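Local coordinates for protein uncharacterized ACR, COG1565 superfamily (Burkholderia thailandensis, PDB 4F3N) that is of uncharacterised function but has a methyltransferase fold and probably uses S-adenosylmethionine, perhaps to methylate arginine in proteins, at residues 47-58 with 328-336; 77-87 with 218-226. One frame throughout, in Å; residues are numbered along the deposited sequence. Where two conformers were deposited one is given.

Contact 1. Residues 47-58 with 328-336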
ATOM      1  N   LEU A  47      25.864   8.129  -4.356  1.00 21.98           N
ATOM      2  CA  LEU A  47      24.562   8.596  -4.716  1.00 19.90           C
ATOM      3  C   LEU A  47      24.637   9.207  -6.100  1.00 17.91           C
ATOM      4  O   LEU A  47      25.166  10.290  -6.228  1.00 16.92           O
ATOM      5  CB  LEU A  47      24.137   9.634  -3.696  1.00 20.68           C
ATOM      6  CG  LEU A  47      22.704  10.079  -3.765  1.00 22.08           C
ATOM      7  CD1 LEU A  47      21.841   8.905  -3.288  1.00 22.64           C
ATOM      8  CD2 LEU A  47      22.502  11.321  -2.888  1.00 22.82           C
ATOM      9  N   PRO A  48      24.133   8.505  -7.127  1.00 16.15           N
ATOM     10  CA  PRO A  48      24.176   9.029  -8.504  1.00 16.24           C
ATOM     11  C   PRO A  48      23.417  10.338  -8.640  1.00 15.66           C
ATOM     12  O   PRO A  48      22.383  10.559  -7.969  1.00 14.22           O
ATOM     13  CB  PRO A  48      23.499   7.938  -9.308  1.00 16.82           C
ATOM     14  CG  PRO A  48      23.737   6.705  -8.516  1.00 17.11           C
ATOM     15  CD  PRO A  48      23.574   7.140  -7.105  1.00 17.15           C
ATOM     16  N   VAL A  49      23.960  11.227  -9.454  1.00 14.70           N
ATOM     17  CA  VAL A  49      23.353  12.505  -9.719  1.00 14.59           C
ATOM     18  C   VAL A  49      22.401  12.355 -10.893  1.00 15.59           C
ATOM     19  O   VAL A  49      22.794  11.819 -11.948  1.00 15.35           O
ATOM     20  CB  VAL A  49      24.435  13.526 -10.064  1.00 14.71           C
ATOM     21  CG1 VAL A  49      23.807  14.862 -10.411  1.00 14.78           C
ATOM     22  CG2 VAL A  49      25.424  13.627  -8.901  1.00 14.10           C
ATOM     23  N   PRO A  50      21.147  12.831 -10.750  1.00 15.07           N
ATOM     24  CA  PRO A  50      20.216  12.724 -11.894  1.00 16.72           C
ATOM     25  C   PRO A  50      20.606  13.601 -13.078  1.00 18.31           C
ATOM     26  O   PRO A  50      21.352  14.558 -12.916  1.00 18.39           O
ATOM     27  CB  PRO A  50      18.868  13.247 -11.343  1.00 16.50           C
ATOM     28  CG  PRO A  50      19.091  13.558  -9.917  1.00 15.82           C
ATOM     29  CD  PRO A  50      20.541  13.476  -9.565  1.00 15.39           C
ATOM     30  N   GLY A  51      20.026  13.298 -14.227  1.00 21.22           N
ATOM     31  CA  GLY A  51      20.157  14.125 -15.416  1.00 22.51           C
ATOM     32  C   GLY A  51      19.625  15.540 -15.246  1.00 24.49           C
ATOM     33  O   GLY A  51      18.860  15.824 -14.308  1.00 22.64           O
ATOM     34  N   PRO A  52      20.012  16.451 -16.159  1.00 25.47           N
ATOM     35  CA  PRO A  52      19.626  17.840 -16.025  1.00 25.17           C
ATOM     36  C   PRO A  52      18.115  18.066 -15.838  1.00 23.71           C
ATOM     37  O   PRO A  52      17.725  18.902 -15.030  1.00 23.94           O
ATOM     38  CB  PRO A  52      20.089  18.449 -17.356  1.00 26.44           C
ATOM     39  CG  PRO A  52      21.283  17.639 -17.703  1.00 28.14           C
ATOM     40  CD  PRO A  52      20.885  16.238 -17.339  1.00 27.21           C
ATOM     41  N   ASP A  53      17.290  17.352 -16.585  1.00 24.14           N
ATOM     42  CA  ASP A  53      15.850  17.636 -16.565  1.00 25.50           C
ATOM     43  C   ASP A  53      15.209  17.164 -15.246  1.00 22.81           C
ATOM     44  O   ASP A  53      14.431  17.916 -14.626  1.00 21.27           O
ATOM     45  CB  ASP A  53      15.172  17.038 -17.786  1.00 27.98           C
ATOM     46  CG  ASP A  53      15.674  17.655 -19.098  1.00 31.51           C
ATOM     47  OD1 ASP A  53      16.298  18.755 -19.081  1.00 31.93           O
ATOM     48  OD2 ASP A  53      15.388  17.052 -20.161  1.00 33.56           O
ATOM     49  N   ALA A  54      15.559  15.954 -14.813  1.00 21.40           N
ATOM     50  CA  ALA A  54      15.138  15.428 -13.502  1.00 20.43           C
ATOM     51  C   ALA A  54      15.660  16.296 -12.355  1.00 18.49           C
ATOM     52  O   ALA A  54      14.943  16.597 -11.391  1.00 18.01           O
ATOM     53  CB  ALA A  54      15.615  13.987 -13.311  1.00 20.62           C
ATOM     54  N   LEU A  55      16.913  16.714 -12.432  1.00 17.78           N
ATOM     55  CA  LEU A  55      17.458  17.564 -11.384  1.00 16.96           C
ATOM     56  C   LEU A  55      16.676  18.892 -11.297  1.00 16.27           C
ATOM     57  O   LEU A  55      16.349  19.335 -10.209  1.00 15.21           O
ATOM     58  CB  LEU A  55      18.941  17.829 -11.642  1.00 18.83           C
ATOM     59  CG  LEU A  55      19.752  18.517 -10.571  1.00 19.65           C
ATOM     60  CD1 LEU A  55      19.600  17.764  -9.249  1.00 20.61           C
ATOM     61  CD2 LEU A  55      21.208  18.573 -11.034  1.00 21.31           C
ATOM     62  N   ALA A  56      16.364  19.507 -12.439  1.00 16.66           N
ATOM     63  CA  ALA A  56      15.615  20.763 -12.445  1.00 17.00           C
ATOM     64  C   ALA A  56      14.249  20.580 -11.785  1.00 16.69           C
ATOM     65  O   ALA A  56      13.772  21.462 -11.031  1.00 17.51           O
ATOM     66  CB  ALA A  56      15.426  21.260 -13.885  1.00 18.22           C
ATOM     67  N   GLN A  57      13.601  19.471 -12.104  1.00 17.02           N
ATOM     68  CA  GLN A  57      12.326  19.132 -11.491  1.00 18.09           C
ATOM     69  C   GLN A  57      12.425  18.975  -9.961  1.00 15.62           C
ATOM     70  O   GLN A  57      11.637  19.555  -9.193  1.00 14.42           O
ATOM     71  CB  GLN A  57      11.793  17.816 -12.070  1.00 20.99           C
ATOM     72  CG  GLN A  57      10.605  17.265 -11.294  1.00 24.05           C
ATOM     73  CD  GLN A  57      10.130  15.924 -11.796  1.00 27.45           C
ATOM     74  OE1 GLN A  57      10.340  14.870 -11.141  1.00 32.33           O
ATOM     75  NE2 GLN A  57       9.423  15.946 -12.910  1.00 30.33           N
ATOM     76  N   SER A  58      13.405  18.185  -9.537  1.00 14.72           N
ATOM     77  CA  SER A  58      13.617  17.965  -8.103  1.00 13.26           C
ATOM     78  C   SER A  58      13.953  19.280  -7.402  1.00 13.65           C
ATOM     79  O   SER A  58      13.466  19.556  -6.307  1.00 12.54           O
ATOM     80  CB  SER A  58      14.742  16.944  -7.879  1.00 13.02           C
ATOM     81  OG  SER A  58      14.913  16.629  -6.522  1.00 11.57           O
ATOM     82  N   PRO A 328      14.740  10.559   3.563  1.00 13.04           N
ATOM     83  CA  PRO A 328      13.713  11.081   2.679  1.00 12.35           C
ATOM     84  C   PRO A 328      13.992  12.442   2.020  1.00 11.70           C
ATOM     85  O   PRO A 328      13.173  12.882   1.232  1.00 11.42           O
ATOM     86  CB  PRO A 328      12.515  11.230   3.608  1.00 12.48           C
ATOM     87  CG  PRO A 328      13.132  11.577   4.889  1.00 12.82           C
ATOM     88  CD  PRO A 328      14.367  10.719   4.978  1.00 13.26           C
ATOM     89  N   PHE A 329      15.126  13.078   2.328  1.00 10.79           N
ATOM     90  CA  PHE A 329      15.473  14.383   1.810  1.00 10.80           C
ATOM     91  C   PHE A 329      16.366  14.256   0.567  1.00 10.97           C
ATOM     92  O   PHE A 329      16.670  15.242  -0.086  1.00 11.85           O
ATOM     93  CB  PHE A 329      16.182  15.174   2.919  1.00 10.83           C
ATOM     94  CG  PHE A 329      15.344  15.323   4.159  1.00 10.44           C
ATOM     95  CD1 PHE A 329      13.997  15.681   4.055  1.00 10.33           C
ATOM     96  CD2 PHE A 329      15.873  15.083   5.382  1.00 10.86           C
ATOM     97  CE1 PHE A 329      13.189  15.796   5.186  1.00 10.08           C
ATOM     98  CE2 PHE A 329      15.097  15.219   6.518  1.00 10.93           C
ATOM     99  CZ  PHE A 329      13.763  15.555   6.412  1.00 10.74           C
ATOM    100  N   VAL A 330      16.728  13.033   0.209  1.00 11.12           N
ATOM    101  CA  VAL A 330      17.420  12.785  -1.097  1.00 11.40           C
ATOM    102  C   VAL A 330      16.474  13.074  -2.285  1.00 11.06           C
ATOM    103  O   VAL A 330      15.337  12.581  -2.337  1.00 10.55           O
ATOM    104  CB  VAL A 330      17.973  11.340  -1.161  1.00 11.48           C
ATOM    105  CG1 VAL A 330      18.373  10.952  -2.599  1.00 11.64           C
ATOM    106  CG2 VAL A 330      19.127  11.165  -0.169  1.00 12.31           C
ATOM    107  N   TYR A 331      16.958  13.874  -3.225  1.00 11.02           N
ATOM    108  CA  TYR A 331      16.282  14.207  -4.476  1.00 11.53           C
ATOM    109  C   TYR A 331      14.750  14.140  -4.404  1.00 11.02           C
ATOM    110  O   TYR A 331      14.143  13.218  -4.953  1.00 10.55           O
ATOM    111  CB  TYR A 331      16.825  13.341  -5.625  1.00 11.88           C
ATOM    112  CG  TYR A 331      18.274  13.623  -5.915  1.00 12.72           C
ATOM    113  CD1 TYR A 331      18.681  14.900  -6.309  1.00 13.14           C
ATOM    114  CD2 TYR A 331      19.242  12.644  -5.740  1.00 12.92           C
ATOM    115  CE1 TYR A 331      20.023  15.181  -6.531  1.00 13.80           C
ATOM    116  CE2 TYR A 331      20.582  12.916  -5.972  1.00 13.79           C
ATOM    117  CZ  TYR A 331      20.961  14.188  -6.338  1.00 14.02           C
ATOM    118  OH  TYR A 331      22.299  14.455  -6.596  1.00 14.84           O
ATOM    119  N   PRO A 332      14.130  15.110  -3.706  1.00 10.72           N
ATOM    120  CA  PRO A 332      12.673  15.178  -3.674  1.00 10.90           C
ATOM    121  C   PRO A 332      12.043  15.018  -5.071  1.00 11.41           C
ATOM    122  O   PRO A 332      12.440  15.691  -6.020  1.00 12.41           O
ATOM    123  CB  PRO A 332      12.388  16.578  -3.118  1.00 10.78           C
ATOM    124  CG  PRO A 332      13.549  16.859  -2.254  1.00 10.84           C
ATOM    125  CD  PRO A 332      14.745  16.225  -2.962  1.00 11.14           C
ATOM    126  N   GLY A 333      11.074  14.138  -5.166  1.00 11.96           N
ATOM    127  CA  GLY A 333      10.378  13.910  -6.432  1.00 12.32           C
ATOM    128  C   GLY A 333      10.979  12.784  -7.248  1.00 13.54           C
ATOM    129  O   GLY A 333      10.349  12.334  -8.231  1.00 13.50           O
ATOM    130  N   LEU A 334      12.202  12.344  -6.924  1.00 13.37           N
ATOM    131  CA  LEU A 334      12.890  11.320  -7.724  1.00 13.82           C
ATOM    132  C   LEU A 334      13.065   9.993  -7.002  1.00 14.30           C
ATOM    133  O   LEU A 334      13.657   9.054  -7.543  1.00 14.16           O
ATOM    134  CB  LEU A 334      14.255  11.818  -8.199  1.00 14.36           C
ATOM    135  CG  LEU A 334      14.271  13.153  -8.934  1.00 15.15           C
ATOM    136  CD1 LEU A 334      15.710  13.491  -9.369  1.00 15.37           C
ATOM    137  CD2 LEU A 334      13.331  13.143 -10.140  1.00 14.97           C
ATOM    138  N   GLN A 335      12.567   9.900  -5.762  1.00 13.96           N
ATOM    139  CA  GLN A 335      12.596   8.661  -5.045  1.00 14.23           C
ATOM    140  C   GLN A 335      11.250   8.407  -4.349  1.00 14.15           C
ATOM    141  O   GLN A 335      10.481   9.345  -4.090  1.00 13.04           O
ATOM    142  CB  GLN A 335      13.760   8.640  -4.026  1.00 14.13           C
ATOM    143  CG  GLN A 335      13.620   9.653  -2.885  1.00 14.01           C
ATOM    144  CD  GLN A 335      14.602   9.405  -1.757  1.00 14.33           C
ATOM    145  OE1 GLN A 335      15.638   8.736  -1.927  1.00 15.20           O
ATOM    146  NE2 GLN A 335      14.298   9.958  -0.572  1.00 13.41           N
ATOM    147  N   ASP A 336      11.015   7.130  -4.069  1.00 15.52           N
ATOM    148  CA  ASP A 336       9.849   6.633  -3.332  1.00 16.87           C
ATOM    149  C   ASP A 336      10.125   6.834  -1.843  1.00 15.23           C
ATOM    150  O   ASP A 336      11.264   6.791  -1.419  1.00 14.85           O
ATOM    151  CB  ASP A 336       9.755   5.114  -3.604  1.00 21.06           C
ATOM    152  CG  ASP A 336       8.432   4.532  -3.309  1.00 25.89           C
ATOM    153  OD1 ASP A 336       7.526   5.260  -2.852  1.00 30.15           O
ATOM    154  OD2 ASP A 336       8.311   3.307  -3.555  1.00 28.20           O
TER
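Ser58 and Pro332 bring the two backbones together, their CA atoms 5.3 Å apart, where the first turns of helix 52-71 meet a type II beta turn running from Tyr331 to Leu334 in the loop between strands 324-325 and 336-342. Pro332 and Gly333 fill the two central positions of the turn; the positive phi at the second is what calls for glycine, and Leu334 N closes the turn on Tyr331 O.

The case illustrates how one aromatic ring can gather most of an extended N-terminal arm, with Leu55 of the helix, around it. Pro50 comes at Tyr331 from the opposite direction and lays CD over one face, 3.6 Å from the ring centroid and offset toward the rim, in a CH-pi contact. Leu55 CD1 crosses to Tyr331 CE1 at 3.8 Å, while Leu47 slides past with CD2 beside CE2 and meets Val330 tip to tip, CD1 to CG1. Pro48 O lies near the ring and is hydrogen-bonded to Tyr320 OH.

Leu334 extends the apolar patch along the helix. Its CD1 presses tightly on Pro50 CG (3.4 Å), and its CD2 rests 4.0 Å from Ala54 CB, with Gln57 OE1 as a polar neighbour beside it. Near the ring edge, a chi1 of -176° carries Ser58 OG away from the backbone N toward the turn, where it donates to Pro332 O over 2.7 Å, tilted 24° from the carbonyl plane.

Contact 2. Residues 77-87 with 218-226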
ATOM      1  N   PRO A  77       4.768  19.217   9.508  1.00  9.50           N
ATOM      2  CA  PRO A  77       4.805  17.784   9.833  1.00  9.30           C
ATOM      3  C   PRO A  77       5.375  16.933   8.670  1.00  8.81           C
ATOM      4  O   PRO A  77       5.331  17.350   7.514  1.00  7.81           O
ATOM      5  CB  PRO A  77       3.342  17.445  10.137  1.00  9.95           C
ATOM      6  CG  PRO A  77       2.543  18.524   9.534  1.00 10.55           C
ATOM      7  CD  PRO A  77       3.388  19.743   9.373  1.00 10.22           C
ATOM      8  N   PHE A  78       5.900  15.747   8.977  1.00  8.45           N
ATOM      9  CA  PHE A  78       6.473  14.908   7.940  1.00  8.43           C
ATOM     10  C   PHE A  78       5.418  14.473   6.926  1.00  8.47           C
ATOM     11  O   PHE A  78       5.725  14.297   5.729  1.00  8.36           O
ATOM     12  CB  PHE A  78       7.165  13.689   8.530  1.00  8.42           C
ATOM     13  CG  PHE A  78       7.935  12.918   7.516  1.00  8.02           C
ATOM     14  CD1 PHE A  78       7.451  11.718   7.038  1.00  8.14           C
ATOM     15  CD2 PHE A  78       9.125  13.436   6.965  1.00  8.13           C
ATOM     16  CE1 PHE A  78       8.137  11.018   6.072  1.00  8.06           C
ATOM     17  CE2 PHE A  78       9.779  12.744   5.968  1.00  7.91           C
ATOM     18  CZ  PHE A  78       9.272  11.541   5.517  1.00  7.82           C
ATOM     19  N   SER A  79       4.189  14.316   7.394  1.00  8.91           N
ATOM     20  CA  SER A  79       3.066  13.922   6.492  1.00  9.39           C
ATOM     21  C   SER A  79       2.946  14.903   5.321  1.00  9.55           C
ATOM     22  O   SER A  79       2.656  14.523   4.182  1.00  8.88           O
ATOM     23  CB  SER A  79       1.746  13.846   7.262  1.00  9.92           C
ATOM     24  OG  SER A  79       1.541  15.018   8.085  1.00 10.41           O
ATOM     25  N   ARG A  80       3.128  16.178   5.632  1.00  9.91           N
ATOM     26  CA  ARG A  80       2.943  17.231   4.622  1.00 10.78           C
ATOM     27  C   ARG A  80       4.112  17.169   3.608  1.00 10.25           C
ATOM     28  O   ARG A  80       3.922  17.282   2.401  1.00 10.30           O
ATOM     29  CB  ARG A  80       2.873  18.581   5.293  1.00 12.20           C
ATOM     30  CG  ARG A  80       2.769  19.735   4.303  1.00 13.61           C
ATOM     31  CD  ARG A  80       1.551  19.668   3.401  1.00 15.62           C
ATOM     32  NE  ARG A  80       1.555  20.864   2.569  1.00 17.21           N
ATOM     33  CZ  ARG A  80       0.736  21.066   1.552  1.00 19.44           C
ATOM     34  NH1 ARG A  80      -0.197  20.161   1.221  1.00 20.45           N
ATOM     35  NH2 ARG A  80       0.875  22.173   0.844  1.00 21.23           N
ATOM     36  N   TYR A  81       5.324  17.035   4.143  1.00  9.53           N
ATOM     37  CA  TYR A  81       6.500  16.832   3.325  1.00  9.21           C
ATOM     38  C   TYR A  81       6.311  15.641   2.393  1.00  9.32           C
ATOM     39  O   TYR A  81       6.506  15.735   1.166  1.00  9.08           O
ATOM     40  CB  TYR A  81       7.762  16.665   4.209  1.00  9.01           C
ATOM     41  CG  TYR A  81       8.980  16.358   3.398  1.00  8.62           C
ATOM     42  CD1 TYR A  81       9.737  17.374   2.846  1.00  8.90           C
ATOM     43  CD2 TYR A  81       9.363  15.039   3.150  1.00  8.67           C
ATOM     44  CE1 TYR A  81      10.871  17.090   2.062  1.00  8.80           C
ATOM     45  CE2 TYR A  81      10.442  14.752   2.356  1.00  8.65           C
ATOM     46  CZ  TYR A  81      11.174  15.763   1.786  1.00  8.90           C
ATOM     47  OH  TYR A  81      12.270  15.455   0.988  1.00  9.15           O
ATOM     48  N   MET A  82       5.927  14.512   2.978  1.00  9.53           N
ATOM     49  CA  MET A  82       5.787  13.292   2.218  1.00  9.76           C
ATOM     50  C   MET A  82       4.668  13.443   1.186  1.00 10.81           C
ATOM     51  O   MET A  82       4.794  13.016   0.046  1.00 10.66           O
ATOM     52  CB  MET A  82       5.464  12.133   3.163  1.00  9.67           C
ATOM     53  CG  MET A  82       5.536  10.783   2.509  1.00  9.85           C
ATOM     54  SD  MET A  82       5.353   9.535   3.780  1.00 10.17           S
ATOM     55  CE  MET A  82       4.729   8.179   2.800  1.00  9.84           C
ATOM     56  N   GLU A  83       3.580  14.087   1.585  1.00 12.11           N
ATOM     57  CA  GLU A  83       2.465  14.290   0.623  1.00 14.21           C
ATOM     58  C   GLU A  83       2.953  15.041  -0.604  1.00 13.95           C
ATOM     59  O   GLU A  83       2.643  14.675  -1.766  1.00 13.64           O
ATOM     60  CB  GLU A  83       1.311  15.031   1.260  1.00 16.77           C
ATOM     61  CG  GLU A  83       0.186  15.421   0.274  1.00 21.47           C
ATOM     62  CD  GLU A  83      -0.833  16.347   0.909  1.00 26.08           C
ATOM     63  OE1 GLU A  83      -0.698  16.681   2.112  1.00 31.30           O
ATOM     64  OE2 GLU A  83      -1.750  16.805   0.185  1.00 34.26           O
ATOM     65  N   ARG A  84       3.716  16.105  -0.379  1.00 12.99           N
ATOM     66  CA  ARG A  84       4.133  16.927  -1.487  1.00 14.23           C
ATOM     67  C   ARG A  84       5.201  16.268  -2.390  1.00 12.73           C
ATOM     68  O   ARG A  84       5.096  16.331  -3.629  1.00 12.86           O
ATOM     69  CB  ARG A  84       4.580  18.317  -0.969  1.00 16.00           C
ATOM     70  CG  ARG A  84       3.439  19.172  -0.447  1.00 18.91           C
ATOM     71  CD  ARG A  84       2.343  19.379  -1.481  1.00 21.67           C
ATOM     72  NE  ARG A  84       2.775  20.230  -2.589  1.00 24.43           N
ATOM     73  CZ  ARG A  84       2.005  20.544  -3.639  1.00 25.44           C
ATOM     74  NH1 ARG A  84       2.468  21.334  -4.602  1.00 26.24           N
ATOM     75  NH2 ARG A  84       0.778  20.053  -3.742  1.00 26.54           N
ATOM     76  N   VAL A  85       6.201  15.613  -1.804  1.00 12.17           N
ATOM     77  CA  VAL A  85       7.271  15.042  -2.627  1.00 12.40           C
ATOM     78  C   VAL A  85       6.772  13.834  -3.413  1.00 12.30           C
ATOM     79  O   VAL A  85       7.273  13.541  -4.521  1.00 13.41           O
ATOM     80  CB  VAL A  85       8.561  14.707  -1.851  1.00 12.01           C
ATOM     81  CG1 VAL A  85       9.095  15.945  -1.122  1.00 11.32           C
ATOM     82  CG2 VAL A  85       8.339  13.542  -0.905  1.00 12.33           C
ATOM     83  N   LEU A  86       5.737  13.158  -2.903  1.00 11.82           N
ATOM     84  CA  LEU A  86       5.197  12.008  -3.591  1.00 12.13           C
ATOM     85  C   LEU A  86       4.078  12.394  -4.573  1.00 13.02           C
ATOM     86  O   LEU A  86       3.997  11.822  -5.643  1.00 13.97           O
ATOM     87  CB  LEU A  86       4.702  10.957  -2.585  1.00 11.67           C
ATOM     88  CG  LEU A  86       5.735  10.278  -1.657  1.00 11.21           C
ATOM     89  CD1 LEU A  86       5.048   9.207  -0.799  1.00 11.16           C
ATOM     90  CD2 LEU A  86       6.829   9.650  -2.509  1.00 11.37           C
ATOM     91  N   TYR A  87       3.250  13.355  -4.198  1.00 13.33           N
ATOM     92  CA  TYR A  87       1.969  13.589  -4.892  1.00 14.58           C
ATOM     93  C   TYR A  87       1.789  15.005  -5.447  1.00 15.53           C
ATOM     94  O   TYR A  87       0.720  15.303  -5.981  1.00 16.36           O
ATOM     95  CB  TYR A  87       0.793  13.203  -4.004  1.00 14.85           C
ATOM     96  CG  TYR A  87       0.874  11.781  -3.522  1.00 14.93           C
ATOM     97  CD1 TYR A  87       0.722  10.734  -4.422  1.00 15.82           C
ATOM     98  CD2 TYR A  87       1.161  11.473  -2.202  1.00 14.49           C
ATOM     99  CE1 TYR A  87       0.848   9.422  -4.029  1.00 15.76           C
ATOM    100  CE2 TYR A  87       1.281  10.140  -1.782  1.00 14.66           C
ATOM    101  CZ  TYR A  87       1.113   9.126  -2.696  1.00 15.52           C
ATOM    102  OH  TYR A  87       1.220   7.766  -2.393  1.00 15.74           O
ATOM    103  N   ASP A 218       0.969   1.576   2.113  1.00  8.44           N
ATOM    104  CA  ASP A 218       2.360   1.880   2.448  1.00  8.43           C
ATOM    105  C   ASP A 218       2.842   3.215   1.889  1.00  9.25           C
ATOM    106  O   ASP A 218       3.859   3.704   2.344  1.00  9.50           O
ATOM    107  CB  ASP A 218       3.298   0.741   2.035  1.00  8.42           C
ATOM    108  CG  ASP A 218       3.350   0.533   0.551  1.00  8.73           C
ATOM    109  OD1 ASP A 218       3.588   1.523  -0.167  1.00  9.14           O
ATOM    110  OD2 ASP A 218       3.150  -0.620   0.065  1.00  8.28           O
ATOM    111  N   ALA A 219       2.106   3.797   0.944  1.00  9.53           N
ATOM    112  CA  ALA A 219       2.569   5.048   0.273  1.00 10.41           C
ATOM    113  C   ALA A 219       1.730   6.237   0.681  1.00 10.81           C
ATOM    114  O   ALA A 219       1.932   7.347   0.177  1.00 10.83           O
ATOM    115  CB  ALA A 219       2.530   4.896  -1.227  1.00 10.81           C
ATOM    116  N   MET A 220       0.820   6.010   1.621  1.00 10.84           N
ATOM    117  CA  MET A 220       0.042   7.122   2.174  1.00 10.83           C
ATOM    118  C   MET A 220       0.848   7.871   3.247  1.00  9.95           C
ATOM    119  O   MET A 220       1.637   7.270   3.982  1.00  8.89           O
ATOM    120  CB  MET A 220      -1.278   6.623   2.678  1.00 11.86           C
ATOM    121  CG  MET A 220      -2.079   6.073   1.509  1.00 13.38           C
ATOM    122  SD  MET A 220      -3.704   5.502   1.922  1.00 14.79           S
ATOM    123  CE  MET A 220      -4.288   4.890   0.347  1.00 13.71           C
ATOM    124  N   PRO A 221       0.705   9.200   3.282  1.00  9.55           N
ATOM    125  CA  PRO A 221       1.591   9.972   4.144  1.00  9.29           C
ATOM    126  C   PRO A 221       1.549   9.522   5.586  1.00  9.21           C
ATOM    127  O   PRO A 221       0.476   9.220   6.124  1.00  9.07           O
ATOM    128  CB  PRO A 221       1.021  11.398   4.002  1.00  9.60           C
ATOM    129  CG  PRO A 221       0.462  11.441   2.649  1.00 10.21           C
ATOM    130  CD  PRO A 221      -0.072  10.067   2.378  1.00 10.35           C
ATOM    131  N   VAL A 222       2.716   9.479   6.215  1.00  8.84           N
ATOM    132  CA  VAL A 222       2.805   9.152   7.640  1.00  9.21           C
ATOM    133  C   VAL A 222       3.334  10.362   8.403  1.00  9.18           C
ATOM    134  O   VAL A 222       3.993  11.228   7.813  1.00  8.56           O
ATOM    135  CB  VAL A 222       3.713   7.941   7.923  1.00  9.26           C
ATOM    136  CG1 VAL A 222       3.149   6.677   7.250  1.00  9.66           C
ATOM    137  CG2 VAL A 222       5.189   8.182   7.481  1.00  9.40           C
ATOM    138  N   ARG A 223       3.011  10.432   9.695  1.00  9.44           N
ATOM    139  CA  ARG A 223       3.684  11.386  10.570  0.50  9.78           C
ATOM    140  C   ARG A 223       4.770  10.608  11.315  1.00  9.47           C
ATOM    141  O   ARG A 223       4.682   9.397  11.477  1.00  9.68           O
ATOM    142  CB  ARG A 223       2.670  12.084  11.479  0.50 10.84           C
ATOM    143  CG  ARG A 223       1.862  13.130  10.723  0.50 11.77           C
ATOM    144  CD  ARG A 223       0.625  13.647  11.468  0.50 13.27           C
ATOM    145  NE  ARG A 223       0.875  14.883  12.181  0.50 14.66           N
ATOM    146  CZ  ARG A 223       0.364  16.084  11.869  0.50 16.10           C
ATOM    147  NH1 ARG A 223      -0.464  16.251  10.841  0.50 17.65           N
ATOM    148  NH2 ARG A 223       0.670  17.140  12.606  0.50 16.44           N
ATOM    149  N   LEU A 224       5.806  11.296  11.744  1.00  9.29           N
ATOM    150  CA  LEU A 224       6.844  10.687  12.533  1.00  9.42           C
ATOM    151  C   LEU A 224       6.747  11.169  13.968  1.00  9.71           C
ATOM    152  O   LEU A 224       6.453  12.338  14.253  1.00  9.63           O
ATOM    153  CB  LEU A 224       8.198  11.041  11.948  1.00  9.19           C
ATOM    154  CG  LEU A 224       8.425  10.580  10.491  1.00  9.12           C
ATOM    155  CD1 LEU A 224       9.750  11.057   9.902  1.00  9.11           C
ATOM    156  CD2 LEU A 224       8.370   9.060  10.420  1.00  9.40           C
ATOM    157  N   VAL A 225       7.012  10.260  14.887  1.00 10.44           N
ATOM    158  CA  VAL A 225       6.937  10.606  16.298  1.00 10.98           C
ATOM    159  C   VAL A 225       8.195  10.110  16.978  1.00 11.82           C
ATOM    160  O   VAL A 225       8.741   9.065  16.594  1.00 12.01           O
ATOM    161  CB  VAL A 225       5.675  10.024  16.952  1.00 11.21           C
ATOM    162  CG1 VAL A 225       4.422  10.647  16.327  1.00 11.63           C
ATOM    163  CG2 VAL A 225       5.613   8.470  16.886  1.00 11.70           C
ATOM    164  N   ALA A 226       8.683  10.871  17.954  1.00 12.85           N
ATOM    165  CA  ALA A 226       9.948  10.550  18.601  1.00 13.66           C
ATOM    166  C   ALA A 226       9.767  10.614  20.106  1.00 15.22           C
ATOM    167  O   ALA A 226       9.147  11.540  20.622  1.00 14.57           O
ATOM    168  CB  ALA A 226      11.045  11.543  18.181  1.00 14.05           C
TER
HETATM  169  O   HOH W   1       5.450  14.338  11.453  1.00  7.34           O
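Tyr87 OH donates a 2.7 Å hydrogen bond to Ala219 O, fastening the C-terminal end of helix 78-87 to the segment that leads into strand 223-228. The acceptor lies at the edge of the tyrosine ring and in its plane, yet the hydroxyl approaches from above the carbonyl plane, 56° out of it, off the lone-pair directions.

Farther up the helix, Met82 extends along the peptides of the other segment, with CG anti to its backbone N and the chain straight beyond. SD accepts a weak hydrogen bond from Val222 N (3.6 Å, 159° at the hydrogen), while CE lies 3.4 Å from Met220 O. The Pro221 ring lies against the helix, CB near Ser79 O and CG near Glu83 CB. At the helix start, Leu224 crosses Phe78 and places CD1 over one ring face, 3.8 Å from the centroid, as a CH-pi contact. A water accepts from both Phe78 N (2.9 Å) and Leu224 N (3.1 Å). In one of two conformers, and therefore less certainly, Pro77 CB sits over the centre of the Arg223 guanidinium.

Outside this shell, Glu234 pairs with Arg223 NE, the Tyr94 ring meets that of Tyr87, and Val237 backs Phe78. The 218-226 segment follows strand 210-214 of a seven-stranded sheet whose 3-2-1-4-5-7-6 order is that of class I methyltransferases; Ala219 lies about 10 Å, side chain to side chain, from Thr113, seen to bind S-adenosyl-L-homocysteine in a structure of this protein, though the ligand is absent here.

The polar links draw on backbone groups of the connection and the strand it enters: a carbonyl held by a phenol, one amide weakly by a thioether and another by water. Against a largely apolar helix surface, these backbone atoms are thus met without charged groups.

Starting at the N terminus, the chain enters contact 1 with the residues before helix 52-71, runs down that helix and passes through strand 76-77 into helix 78-87, the first half of contact 2. After the early strands of the seven-stranded sheet, segment 218-226 closes the loop of contact 2; segment 328-336 closes contact 1 about a hundred residues later. Contact 2 is therefore nested inside contact 1. The two meet directly: Tyr81 OH and Pro328 O, 2.7 Å apart, probably share a hydrogen bond, and Phe78 packs on Pro328. Together they join the N-terminal helices to the five-stranded antiparallel sheet and to the late loop before strand 336-342.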